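Local coordinates for protein TqaL (Neurospora crassa, PDB 7EEH) that is a member of the 2OG-Fe dioxygenase family, in the cupin clan, and holds an iron ion in the crystal, at residues I21-I34 / V135-T147. The protein carries 1 engineered substitution. Sequence-based numbering, arbitrary orientation.
Sequences IMKLRSKYITNRSI and VFKGMICHGVQTT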
ATOM      1  N   ILE B  21      -3.823   3.094  10.701  1.00 20.90           N
ATOM      2  CA  ILE B  21      -4.204   3.537  12.040  1.00 18.85           C
ATOM      3  C   ILE B  21      -3.661   2.580  13.095  1.00 20.19           C
ATOM      4  O   ILE B  21      -3.190   3.012  14.151  1.00 19.53           O
ATOM      5  CB  ILE B  21      -5.732   3.694  12.143  1.00 21.62           C
ATOM      6  CG1 ILE B  21      -6.199   4.844  11.251  1.00 14.90           C
ATOM      7  CG2 ILE B  21      -6.162   3.897  13.607  1.00 18.55           C
ATOM      8  CD1 ILE B  21      -7.725   4.895  11.064  1.00 17.38           C
HETATM    9  N   MSE B  22      -3.631   1.288  12.792  1.00 21.06           N
HETATM   10  CA  MSE B  22      -3.021   0.296  13.704  1.00 18.10           C
HETATM   11  C   MSE B  22      -1.508   0.577  13.854  1.00 21.45           C
HETATM   12  O   MSE B  22      -1.001   0.408  14.934  1.00 16.77           O
HETATM   13  CB  MSE B  22      -3.361  -1.113  13.240  1.00 20.01           C
HETATM   14  CG  MSE B  22      -4.811  -1.442  13.336  1.00 22.38           C
HETATM   15 SE   MSE B  22      -5.436  -1.350  15.157  1.00 29.62          SE
HETATM   16  CE  MSE B  22      -6.415   0.184  15.264  1.00 24.29           C
ATOM     17  N   LYS B  23      -0.829   0.994  12.788  1.00 19.20           N
ATOM     18  CA  LYS B  23       0.577   1.375  12.925  1.00 20.47           C
ATOM     19  C   LYS B  23       0.739   2.569  13.868  1.00 22.41           C
ATOM     20  O   LYS B  23       1.604   2.571  14.753  1.00 21.75           O
ATOM     21  CB  LYS B  23       1.180   1.694  11.560  1.00 20.56           C
ATOM     22  CG  LYS B  23       1.312   0.489  10.657  1.00 23.35           C
ATOM     23  CD  LYS B  23       1.856   0.914   9.301  1.00 27.31           C
ATOM     24  CE  LYS B  23       2.220  -0.305   8.463  1.00 31.31           C
ATOM     25  NZ  LYS B  23       2.243   0.044   7.014  1.00 33.18           N
ATOM     26  N   LEU B  24      -0.077   3.610  13.682  1.00 19.45           N
ATOM     27  CA  LEU B  24      -0.031   4.756  14.588  1.00 20.97           C
ATOM     28  C   LEU B  24      -0.300   4.322  16.020  1.00 19.13           C
ATOM     29  O   LEU B  24       0.322   4.833  16.959  1.00 19.20           O
ATOM     30  CB  LEU B  24      -1.042   5.832  14.149  1.00 21.11           C
ATOM     31  CG  LEU B  24      -0.739   6.510  12.809  1.00 20.24           C
ATOM     32  CD1 LEU B  24      -1.901   7.398  12.329  1.00 21.58           C
ATOM     33  CD2 LEU B  24       0.546   7.307  12.909  1.00 21.38           C
ATOM     34  N   ARG B  25      -1.229   3.379  16.207  1.00 17.58           N
ATOM     35  CA  ARG B  25      -1.538   2.898  17.550  1.00 18.13           C
ATOM     36  C   ARG B  25      -0.314   2.262  18.210  1.00 19.74           C
ATOM     37  O   ARG B  25      -0.057   2.481  19.399  1.00 18.17           O
ATOM     38  CB  ARG B  25      -2.697   1.901  17.485  1.00 21.63           C
ATOM     39  CG  ARG B  25      -3.061   1.263  18.815  1.00 22.80           C
ATOM     40  CD  ARG B  25      -4.250   0.356  18.658  1.00 22.43           C
ATOM     41  NE  ARG B  25      -4.700  -0.252  19.900  1.00 20.90           N
ATOM     42  CZ  ARG B  25      -4.115  -1.299  20.476  1.00 28.28           C
ATOM     43  NH1 ARG B  25      -3.029  -1.852  19.940  1.00 23.20           N
ATOM     44  NH2 ARG B  25      -4.603  -1.772  21.612  1.00 24.30           N
ATOM     45  N   SER B  26       0.454   1.472  17.454  1.00 20.34           N
ATOM     46  CA  SER B  26       1.680   0.885  18.005  1.00 22.56           C
ATOM     47  C   SER B  26       2.663   1.961  18.429  1.00 18.34           C
ATOM     48  O   SER B  26       3.322   1.837  19.470  1.00 18.57           O
ATOM     49  CB  SER B  26       2.332  -0.040  16.980  1.00 24.48           C
ATOM     50  OG  SER B  26       1.575  -1.218  16.854  1.00 34.52           O
ATOM     51  N   LYS B  27       2.768   3.034  17.641  1.00 16.63           N
ATOM     52  CA  LYS B  27       3.652   4.144  17.989  1.00 20.37           C
ATOM     53  C   LYS B  27       3.146   4.878  19.223  1.00 22.53           C
ATOM     54  O   LYS B  27       3.939   5.339  20.049  1.00 20.53           O
ATOM     55  CB  LYS B  27       3.766   5.095  16.795  1.00 21.14           C
ATOM     56  CG  LYS B  27       4.806   6.191  16.935  1.00 35.11           C
ATOM     57  CD  LYS B  27       5.038   6.935  15.604  1.00 33.26           C
ATOM     58  CE  LYS B  27       3.958   7.981  15.322  1.00 39.96           C
ATOM     59  NZ  LYS B  27       4.094   8.594  13.952  1.00 33.50           N
ATOM     60  N   TYR B  28       1.825   4.988  19.364  1.00 20.25           N
ATOM     61  CA  TYR B  28       1.233   5.575  20.562  1.00 19.90           C
ATOM     62  C   TYR B  28       1.542   4.739  21.802  1.00 19.46           C
ATOM     63  O   TYR B  28       1.890   5.282  22.852  1.00 22.58           O
ATOM     64  CB  TYR B  28      -0.273   5.692  20.366  1.00 17.75           C
ATOM     65  CG  TYR B  28      -1.052   6.453  21.413  1.00 19.47           C
ATOM     66  CD1 TYR B  28      -0.741   7.774  21.729  1.00 18.68           C
ATOM     67  CD2 TYR B  28      -2.156   5.877  22.016  1.00 17.99           C
ATOM     68  CE1 TYR B  28      -1.495   8.480  22.656  1.00 17.94           C
ATOM     69  CE2 TYR B  28      -2.914   6.576  22.948  1.00 17.76           C
ATOM     70  CZ  TYR B  28      -2.580   7.869  23.262  1.00 18.10           C
ATOM     71  OH  TYR B  28      -3.358   8.556  24.177  1.00 17.45           O
ATOM     72  N   ILE B  29       1.399   3.414  21.702  1.00 18.04           N
ATOM     73  CA  ILE B  29       1.749   2.546  22.826  1.00 19.41           C
ATOM     74  C   ILE B  29       3.205   2.753  23.222  1.00 21.75           C
ATOM     75  O   ILE B  29       3.536   2.856  24.407  1.00 22.31           O
ATOM     76  CB  ILE B  29       1.466   1.075  22.478  1.00 20.37           C
ATOM     77  CG1 ILE B  29      -0.035   0.844  22.390  1.00 17.77           C
ATOM     78  CG2 ILE B  29       2.095   0.126  23.539  1.00 21.85           C
ATOM     79  CD1 ILE B  29      -0.412  -0.418  21.647  1.00 20.74           C
ATOM     80  N   THR B  30       4.090   2.862  22.234  1.00 19.69           N
ATOM     81  CA  THR B  30       5.518   3.000  22.515  1.00 23.98           C
ATOM     82  C   THR B  30       5.843   4.368  23.093  1.00 23.10           C
ATOM     83  O   THR B  30       6.566   4.474  24.086  1.00 23.89           O
ATOM     84  CB  THR B  30       6.331   2.754  21.241  1.00 20.86           C
ATOM     85  OG1 THR B  30       6.171   1.389  20.864  1.00 22.45           O
ATOM     86  CG2 THR B  30       7.802   3.019  21.490  1.00 26.96           C
ATOM     87  N   ASN B  31       5.303   5.432  22.496  1.00 19.15           N
ATOM     88  CA  ASN B  31       5.737   6.772  22.843  1.00 21.79           C
ATOM     89  C   ASN B  31       4.805   7.498  23.805  1.00 24.34           C
ATOM     90  O   ASN B  31       5.204   8.531  24.349  1.00 20.50           O
ATOM     91  CB  ASN B  31       5.903   7.613  21.577  1.00 24.81           C
ATOM     92  CG  ASN B  31       7.017   7.109  20.699  1.00 30.44           C
ATOM     93  OD1 ASN B  31       8.023   6.586  21.188  1.00 31.38           O
ATOM     94  ND2 ASN B  31       6.848   7.259  19.393  1.00 28.52           N
ATOM     95  N   ARG B  32       3.584   7.004  24.014  1.00 22.02           N
ATOM     96  CA  ARG B  32       2.561   7.589  24.887  1.00 21.35           C
ATOM     97  C   ARG B  32       2.013   8.915  24.364  1.00 19.84           C
ATOM     98  O   ARG B  32       1.256   9.605  25.088  1.00 18.51           O
ATOM     99  CB  ARG B  32       3.065   7.756  26.326  1.00 19.20           C
ATOM    100  CG  ARG B  32       3.938   6.592  26.824  1.00 20.45           C
ATOM    101  CD  ARG B  32       3.305   5.239  26.559  1.00 21.14           C
ATOM    102  NE  ARG B  32       2.215   4.974  27.482  1.00 20.23           N
ATOM    103  CZ  ARG B  32       1.407   3.928  27.405  1.00 22.47           C
ATOM    104  NH1 ARG B  32       1.554   3.025  26.437  1.00 22.11           N
ATOM    105  NH2 ARG B  32       0.452   3.782  28.306  1.00 22.95           N
ATOM    106  N   SER B  33       2.374   9.295  23.140  1.00 20.73           N
ATOM    107  CA  SER B  33       1.709  10.348  22.379  1.00 21.70           C
ATOM    108  C   SER B  33       2.095  10.195  20.916  1.00 23.69           C
ATOM    109  O   SER B  33       3.088   9.545  20.591  1.00 18.57           O
ATOM    110  CB  SER B  33       2.071  11.746  22.873  1.00 22.54           C
ATOM    111  OG  SER B  33       3.399  12.088  22.536  1.00 24.10           O
ATOM    112  N   ILE B  34       1.279  10.783  20.034  1.00 18.21           N
ATOM    113  CA  ILE B  34       1.562  10.822  18.604  1.00 19.35           C
ATOM    114  C   ILE B  34       1.081  12.152  18.056  1.00 19.83           C
ATOM    115  O   ILE B  34       0.058  12.693  18.491  1.00 18.61           O
ATOM    116  CB  ILE B  34       0.884   9.692  17.795  1.00 23.35           C
ATOM    117  CG1 ILE B  34      -0.628   9.628  18.078  1.00 18.04           C
ATOM    118  CG2 ILE B  34       1.548   8.356  18.054  1.00 22.73           C
ATOM    119  CD1 ILE B  34      -1.356   8.674  17.137  1.00 17.50           C
ATOM    120  N   VAL B 135     -14.162   7.942  15.318  1.00 21.36           N
ATOM    121  CA  VAL B 135     -13.813   6.550  15.061  1.00 20.14           C
ATOM    122  C   VAL B 135     -12.302   6.371  15.154  1.00 19.20           C
ATOM    123  O   VAL B 135     -11.808   5.434  15.796  1.00 21.93           O
ATOM    124  CB  VAL B 135     -14.373   6.105  13.697  1.00 21.71           C
ATOM    125  CG1 VAL B 135     -13.974   4.702  13.388  1.00 21.22           C
ATOM    126  CG2 VAL B 135     -15.903   6.194  13.705  1.00 21.81           C
ATOM    127  N   PHE B 136     -11.551   7.274  14.521  1.00 20.70           N
ATOM    128  CA  PHE B 136     -10.090   7.239  14.577  1.00 20.05           C
ATOM    129  C   PHE B 136      -9.594   7.128  16.011  1.00 20.27           C
ATOM    130  O   PHE B 136      -8.778   6.256  16.336  1.00 21.36           O
ATOM    131  CB  PHE B 136      -9.529   8.501  13.911  1.00 16.03           C
ATOM    132  CG  PHE B 136      -8.026   8.713  14.083  1.00 18.06           C
ATOM    133  CD1 PHE B 136      -7.121   8.154  13.185  1.00 19.49           C
ATOM    134  CD2 PHE B 136      -7.537   9.550  15.074  1.00 16.48           C
ATOM    135  CE1 PHE B 136      -5.752   8.405  13.295  1.00 17.51           C
ATOM    136  CE2 PHE B 136      -6.181   9.808  15.195  1.00 20.55           C
ATOM    137  CZ  PHE B 136      -5.282   9.228  14.299  1.00 20.98           C
ATOM    138  N   LYS B 137     -10.075   8.009  16.886  1.00 18.17           N
ATOM    139  CA  LYS B 137      -9.596   8.013  18.268  1.00 17.78           C
ATOM    140  C   LYS B 137      -9.965   6.721  18.990  1.00 21.36           C
ATOM    141  O   LYS B 137      -9.133   6.141  19.700  1.00 21.75           O
ATOM    142  CB  LYS B 137     -10.158   9.222  19.023  1.00 20.40           C
ATOM    143  CG  LYS B 137      -9.672   9.280  20.471  1.00 18.31           C
ATOM    144  CD  LYS B 137     -10.061  10.559  21.222  1.00 18.61           C
ATOM    145  CE  LYS B 137      -9.272  10.623  22.550  1.00 19.45           C
ATOM    146  NZ  LYS B 137      -9.654  11.752  23.440  1.00 19.86           N
ATOM    147  N   GLY B 138     -11.212   6.259  18.832  1.00 19.38           N
ATOM    148  CA  GLY B 138     -11.629   5.037  19.513  1.00 22.84           C
ATOM    149  C   GLY B 138     -10.802   3.835  19.098  1.00 22.12           C
ATOM    150  O   GLY B 138     -10.429   3.000  19.928  1.00 21.52           O
HETATM  151  N   MSE B 139     -10.489   3.767  17.811  1.00 25.09           N
HETATM  152  CA  MSE B 139      -9.684   2.668  17.234  1.00 20.58           C
HETATM  153  C   MSE B 139      -8.291   2.639  17.857  1.00 22.01           C
HETATM  154  O   MSE B 139      -7.852   1.597  18.167  1.00 23.15           O
HETATM  155  CB  MSE B 139      -9.565   2.789  15.714  1.00 21.78           C
HETATM  156  CG  MSE B 139     -10.761   2.336  14.957  1.00 25.44           C
HETATM  157 SE   MSE B 139     -10.375   2.308  13.077  1.00 32.64          SE
HETATM  158  CE  MSE B 139      -8.598   1.700  13.013  1.00 31.66           C
ATOM    159  N   ILE B 140      -7.669   3.788  18.036  1.00 21.11           N
ATOM    160  CA  ILE B 140      -6.319   3.857  18.591  1.00 21.74           C
ATOM    161  C   ILE B 140      -6.332   3.547  20.088  1.00 25.63           C
ATOM    162  O   ILE B 140      -5.576   2.698  20.572  1.00 22.23           O
ATOM    163  CB  ILE B 140      -5.701   5.237  18.308  1.00 23.22           C
ATOM    164  CG1 ILE B 140      -5.422   5.387  16.816  1.00 20.10           C
ATOM    165  CG2 ILE B 140      -4.421   5.431  19.119  1.00 21.26           C
ATOM    166  CD1 ILE B 140      -4.869   6.726  16.454  1.00 22.03           C
ATOM    167  N   CYS B 141      -7.205   4.217  20.843  1.00 19.73           N
ATOM    168  CA  CYS B 141      -7.144   4.111  22.298  1.00 20.55           C
ATOM    169  C   CYS B 141      -7.631   2.757  22.799  1.00 22.89           C
ATOM    170  O   CYS B 141      -7.225   2.320  23.880  1.00 23.58           O
ATOM    171  CB  CYS B 141      -7.967   5.229  22.933  1.00 20.80           C
ATOM    172  SG  CYS B 141      -7.283   6.846  22.556  1.00 19.97           S
ATOM    173  N   HIS B 142      -8.500   2.095  22.035  1.00 23.73           N
ATOM    174  CA  HIS B 142      -9.028   0.780  22.386  1.00 28.56           C
ATOM    175  C   HIS B 142      -7.904  -0.199  22.682  1.00 26.90           C
ATOM    176  O   HIS B 142      -7.014  -0.403  21.854  1.00 24.62           O
ATOM    177  CB  HIS B 142      -9.887   0.262  21.230  1.00 30.57           C
ATOM    178  CG  HIS B 142     -10.535  -1.062  21.489  1.00 36.82           C
ATOM    179  ND1 HIS B 142     -10.732  -1.999  20.495  1.00 38.40           N
ATOM    180  CD2 HIS B 142     -11.043  -1.600  22.623  1.00 32.37           C
ATOM    181  CE1 HIS B 142     -11.328  -3.061  21.009  1.00 37.48           C
ATOM    182  NE2 HIS B 142     -11.526  -2.846  22.297  1.00 36.23           N
ATOM    183  N   GLY B 143      -7.949  -0.808  23.864  1.00 26.22           N
ATOM    184  CA  GLY B 143      -6.988  -1.819  24.255  1.00 28.08           C
ATOM    185  C   GLY B 143      -5.653  -1.312  24.752  1.00 28.51           C
ATOM    186  O   GLY B 143      -4.821  -2.127  25.160  1.00 26.27           O
ATOM    187  N   VAL B 144      -5.408  -0.005  24.741  1.00 25.56           N
ATOM    188  CA  VAL B 144      -4.111   0.511  25.164  1.00 22.99           C
ATOM    189  C   VAL B 144      -4.071   0.592  26.683  1.00 25.07           C
ATOM    190  O   VAL B 144      -4.831   1.349  27.294  1.00 21.60           O
ATOM    191  CB  VAL B 144      -3.820   1.881  24.537  1.00 23.09           C
ATOM    192  CG1 VAL B 144      -2.512   2.425  25.096  1.00 25.28           C
ATOM    193  CG2 VAL B 144      -3.742   1.768  23.026  1.00 21.19           C
ATOM    194  N   GLN B 145      -3.175  -0.183  27.297  1.00 22.55           N
ATOM    195  CA  GLN B 145      -3.042  -0.175  28.753  1.00 24.39           C
ATOM    196  C   GLN B 145      -2.362   1.106  29.224  1.00 25.42           C
ATOM    197  O   GLN B 145      -1.303   1.487  28.710  1.00 22.16           O
ATOM    198  CB  GLN B 145      -2.238  -1.398  29.214  1.00 28.04           C
ATOM    199  CG  GLN B 145      -2.969  -2.724  29.018  1.00 29.44           C
ATOM    200  CD  GLN B 145      -2.358  -3.859  29.839  1.00 44.86           C
ATOM    201  OE1 GLN B 145      -1.226  -3.762  30.314  1.00 43.69           O
ATOM    202  NE2 GLN B 145      -3.115  -4.936  30.014  1.00 50.10           N
ATOM    203  N   THR B 146      -2.973   1.775  30.205  1.00 22.05           N
ATOM    204  CA  THR B 146      -2.452   3.027  30.745  1.00 24.36           C
ATOM    205  C   THR B 146      -2.520   2.996  32.269  1.00 23.60           C
ATOM    206  O   THR B 146      -3.092   2.083  32.867  1.00 24.29           O
ATOM    207  CB  THR B 146      -3.242   4.247  30.243  1.00 21.47           C
ATOM    208  OG1 THR B 146      -4.612   4.086  30.607  1.00 22.15           O
ATOM    209  CG2 THR B 146      -3.132   4.398  28.741  1.00 22.52           C
ATOM    210  N   THR B 147      -1.965   4.042  32.885  1.00 26.25           N
ATOM    211  CA  THR B 147      -2.109   4.275  34.319  1.00 25.04           C
ATOM    212  C   THR B 147      -3.572   4.502  34.695  1.00 29.80           C
ATOM    213  O   THR B 147      -4.265   5.312  34.076  1.00 26.29           O
ATOM    214  CB  THR B 147      -1.283   5.493  34.724  1.00 28.79           C
ATOM    215  OG1 THR B 147       0.058   5.327  34.262  1.00 28.64           O
ATOM    216  CG2 THR B 147      -1.281   5.671  36.244  1.00 30.63           C
TER
HETATM  217  O   HOH W   1       0.193   0.373  26.733  1.00 20.43           O
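Ile140 is the bump of helix 128-141 that fits between Ile21, Arg25, Tyr28 and Ile34. Two helices flanking the main antiparallel sheet of a cupin-type, double-stranded beta-helix dioxygenase meet here, their segment axes 9.2 Å apart and crossing at -54°. Each Ile140 branch meets a different neighbour. Ile140 CG2 lies 3.7 Å from Tyr28 CD2, CG1 meets Ile21 CG2, and CD1 reaches Ile34 CD1. Strand 243-247 touches this core through Leu245, and Tyr28 OH hydrogen-bonds to His190. Ile21 is the answering bump. Its CG1 and CD1 abut the edge of the Phe136 ring. Its CG2 presses tightly on the selenomethionine methyl, Met139 CE, which also meets Met22 CE.

Past the end of helix 128-141, polar bonds take over. Arg25 has CG anti to the backbone N (chi1 177°) and runs extended over the last turn. Arg25 NE and NH2 both hold His142 O, at 3.0 and 2.8 Å, with the oxygen in the guanidinium plane. Val144 CG2 covers one guanidinium face, and Val144 also packs on Ile29 CG1. Arg25 also makes a cation-pi contact with Phe10 of a second subunit. Arg32 NE forms a salt bridge with Glu250. The folded Arg32 chain turns NH1 back to Ile29 O. One water links NH1 to Gln145 O, which Arg32 NH2 reaches directly at 2.9 Å, on an in-plane lone pair.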